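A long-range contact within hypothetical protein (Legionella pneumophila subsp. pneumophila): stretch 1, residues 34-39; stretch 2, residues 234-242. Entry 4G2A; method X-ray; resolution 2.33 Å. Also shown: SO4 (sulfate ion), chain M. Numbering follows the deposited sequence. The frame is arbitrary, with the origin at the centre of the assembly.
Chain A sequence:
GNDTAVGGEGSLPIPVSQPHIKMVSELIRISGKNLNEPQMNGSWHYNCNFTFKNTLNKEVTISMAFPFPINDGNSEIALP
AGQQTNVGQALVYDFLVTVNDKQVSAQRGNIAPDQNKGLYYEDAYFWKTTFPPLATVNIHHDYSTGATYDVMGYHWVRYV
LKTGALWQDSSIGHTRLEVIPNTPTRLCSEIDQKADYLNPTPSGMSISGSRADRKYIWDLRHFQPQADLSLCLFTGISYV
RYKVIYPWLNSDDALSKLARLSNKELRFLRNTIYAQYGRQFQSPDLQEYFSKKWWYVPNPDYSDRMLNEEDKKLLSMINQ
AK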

# COMPACT_ATOMS: atom_id res chain seq x y z
N ASN A 34 -5.39 -8.11 6.53
CA ASN A 34 -6.33 -8.76 5.59
C ASN A 34 -6.02 -8.50 4.10
O ASN A 34 -6.97 -8.47 3.30
CB ASN A 34 -7.78 -8.29 5.86
CG ASN A 34 -8.30 -8.53 7.25
OD1 ASN A 34 -8.12 -9.59 7.82
ND2 ASN A 34 -8.99 -7.54 7.80
N LEU A 35 -4.74 -8.34 3.72
CA LEU A 35 -4.38 -8.02 2.33
C LEU A 35 -4.57 -9.19 1.36
O LEU A 35 -4.69 -8.94 0.17
CB LEU A 35 -2.93 -7.52 2.22
CG LEU A 35 -2.57 -6.21 2.92
CD1 LEU A 35 -1.10 -5.98 2.86
CD2 LEU A 35 -3.22 -5.05 2.25
N ASN A 36 -4.61 -10.44 1.86
CA ASN A 36 -4.80 -11.62 1.03
C ASN A 36 -6.24 -12.16 1.09
O ASN A 36 -6.50 -13.29 0.70
CB ASN A 36 -3.80 -12.72 1.43
CG ASN A 36 -3.45 -13.66 0.30
OD1 ASN A 36 -3.28 -13.24 -0.85
ND2 ASN A 36 -3.34 -14.94 0.59
N GLU A 37 -7.16 -11.35 1.61
CA GLU A 37 -8.57 -11.73 1.69
C GLU A 37 -9.23 -11.43 0.35
O GLU A 37 -9.09 -10.31 -0.16
CB GLU A 37 -9.28 -11.02 2.87
CG GLU A 37 -8.78 -11.44 4.24
CD GLU A 37 -9.23 -12.80 4.74
OE1 GLU A 37 -10.40 -13.18 4.47
OE2 GLU A 37 -8.45 -13.46 5.45
N PRO A 38 -9.93 -12.40 -0.28
CA PRO A 38 -10.52 -12.14 -1.61
C PRO A 38 -11.67 -11.10 -1.60
O PRO A 38 -12.02 -10.58 -2.65
CB PRO A 38 -10.99 -13.53 -2.07
CG PRO A 38 -11.18 -14.31 -0.82
CD PRO A 38 -10.14 -13.80 0.15
N GLN A 39 -12.22 -10.79 -0.41
CA GLN A 39 -13.29 -9.80 -0.17
C GLN A 39 -12.82 -8.35 -0.40
O GLN A 39 -13.64 -7.42 -0.38
CB GLN A 39 -13.82 -9.90 1.28
CG GLN A 39 -14.22 -11.30 1.75
CD GLN A 39 -13.14 -11.91 2.61
OE1 GLN A 39 -12.74 -11.37 3.64
NE2 GLN A 39 -12.69 -13.08 2.22
N PHE A 234 2.48 -7.62 -5.08
CA PHE A 234 1.61 -8.73 -5.42
C PHE A 234 1.35 -9.50 -4.15
O PHE A 234 2.28 -9.81 -3.43
CB PHE A 234 2.21 -9.66 -6.51
CG PHE A 234 1.83 -9.34 -7.94
CD1 PHE A 234 0.50 -9.38 -8.35
CD2 PHE A 234 2.81 -9.07 -8.89
CE1 PHE A 234 0.15 -9.08 -9.66
CE2 PHE A 234 2.46 -8.78 -10.21
CZ PHE A 234 1.13 -8.79 -10.59
N THR A 235 0.09 -9.79 -3.88
CA THR A 235 -0.32 -10.64 -2.76
C THR A 235 -0.59 -12.01 -3.39
O THR A 235 -0.66 -12.10 -4.61
CB THR A 235 -1.53 -10.05 -2.04
OG1 THR A 235 -2.55 -9.84 -3.01
CG2 THR A 235 -1.21 -8.76 -1.31
N GLY A 236 -0.73 -13.04 -2.56
CA GLY A 236 -0.93 -14.42 -3.02
C GLY A 236 -2.07 -14.65 -3.99
O GLY A 236 -1.85 -15.00 -5.15
N ILE A 237 -3.31 -14.47 -3.51
CA ILE A 237 -4.54 -14.71 -4.30
C ILE A 237 -4.57 -13.77 -5.52
O ILE A 237 -4.90 -14.24 -6.61
CB ILE A 237 -5.82 -14.57 -3.41
CG1 ILE A 237 -5.75 -15.39 -2.09
CG2 ILE A 237 -7.10 -14.82 -4.20
CD1 ILE A 237 -6.64 -16.57 -1.92
N SER A 238 -4.22 -12.47 -5.35
CA SER A 238 -4.23 -11.51 -6.47
C SER A 238 -3.25 -11.91 -7.58
O SER A 238 -3.55 -11.69 -8.75
CB SER A 238 -3.93 -10.09 -5.99
OG SER A 238 -4.89 -9.64 -5.05
N TYR A 239 -2.08 -12.48 -7.21
CA TYR A 239 -1.12 -12.92 -8.22
C TYR A 239 -1.72 -14.06 -9.05
O TYR A 239 -1.72 -13.98 -10.27
CB TYR A 239 0.23 -13.35 -7.60
CG TYR A 239 1.10 -14.07 -8.59
CD1 TYR A 239 1.84 -13.37 -9.54
CD2 TYR A 239 1.11 -15.47 -8.65
CE1 TYR A 239 2.59 -14.04 -10.51
CE2 TYR A 239 1.86 -16.14 -9.62
CZ TYR A 239 2.60 -15.42 -10.54
OH TYR A 239 3.34 -16.09 -11.48
N VAL A 240 -2.24 -15.10 -8.38
CA VAL A 240 -2.83 -16.27 -9.02
C VAL A 240 -4.07 -15.88 -9.85
O VAL A 240 -4.24 -16.39 -10.95
CB VAL A 240 -3.14 -17.38 -7.98
CG1 VAL A 240 -3.82 -18.60 -8.62
CG2 VAL A 240 -1.86 -17.82 -7.29
N ARG A 241 -4.89 -14.94 -9.38
CA ARG A 241 -6.07 -14.52 -10.13
C ARG A 241 -5.74 -13.73 -11.39
O ARG A 241 -6.20 -14.08 -12.47
CB ARG A 241 -7.03 -13.73 -9.24
CG ARG A 241 -7.68 -14.65 -8.24
CD ARG A 241 -8.74 -14.00 -7.41
NE ARG A 241 -9.33 -15.01 -6.53
CZ ARG A 241 -10.35 -14.79 -5.71
NH1 ARG A 241 -10.91 -13.58 -5.66
NH2 ARG A 241 -10.83 -15.76 -4.95
N TYR A 242 -4.93 -12.70 -11.28
CA TYR A 242 -4.66 -11.83 -12.41
C TYR A 242 -3.54 -12.29 -13.33
O TYR A 242 -3.56 -11.92 -14.50
CB TYR A 242 -4.39 -10.42 -11.92
CG TYR A 242 -5.63 -9.77 -11.35
CD1 TYR A 242 -5.99 -9.95 -10.02
CD2 TYR A 242 -6.44 -8.97 -12.15
CE1 TYR A 242 -7.11 -9.31 -9.48
CE2 TYR A 242 -7.57 -8.33 -11.63
CZ TYR A 242 -7.90 -8.50 -10.29
OH TYR A 242 -9.02 -7.87 -9.79
S SO4 M . -14.33 -14.60 -3.98
O1 SO4 M . -15.56 -15.19 -4.53
O2 SO4 M . -13.86 -13.52 -4.88
O3 SO4 M . -14.60 -14.03 -2.64
O4 SO4 M . -13.31 -15.65 -3.88
O HOH W 1 -4.29 -11.63 -2.69

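The first turn of a helix is here met by a side chain from some two hundred residues away in the sequence. T235 occupies the N-cap position, yet its own side chain makes no capping bond; instead the carboxamide oxygen of N36 accepts a hydrogen bond from the backbone of I237, with 2.9 Å between I237 N and N36 OD1 and a nearly straight N-H...O angle of 166°. Amides in the first turn of a helix have no carbonyl partner one turn earlier, so an asparagine, short and with a strong acceptor at its tip, suits this place well. The apolar I237 side chain, its CA-to-CB bond toward the loop, packs against this amide, with I237 CG1 3.5 Å from N36 OD1. G236 N also lies 3.1 Å from N36 OD1, but the angle is too poor for a hydrogen bond. Glycine fits closely here: an ideal CB on G236 would sit only 3.1 Å from N36 OD1.

Water 1 donates to N36 OD1 at 2.6 Å, accepts from S238 N at 2.8 Å, and is hydrogen-bonded to T235 OG1 at 2.5 Å, so the threonine hydroxyl joins the cluster through solvent. The other branch of T235 is apolar and packs against L35, with CG2 of T235 4.1 Å from CB of L35.

N36 is presented by a type I turn from N34 to E37. Its CA-to-CB bond points sideways, but chi1 in the t well brings the amide end nearer the helix.

One helical turn beyond I237, R241 extends an almost fully stretched side chain that ends beside P38, whose CB lies 3.6 Å from R241 NH1. The long arginine can reach the loop from there, and the proline ring offers a compact apolar surface. The guanidinium also binds a sulfate, R241 NH2 to SO4 O4 at 2.7 Å.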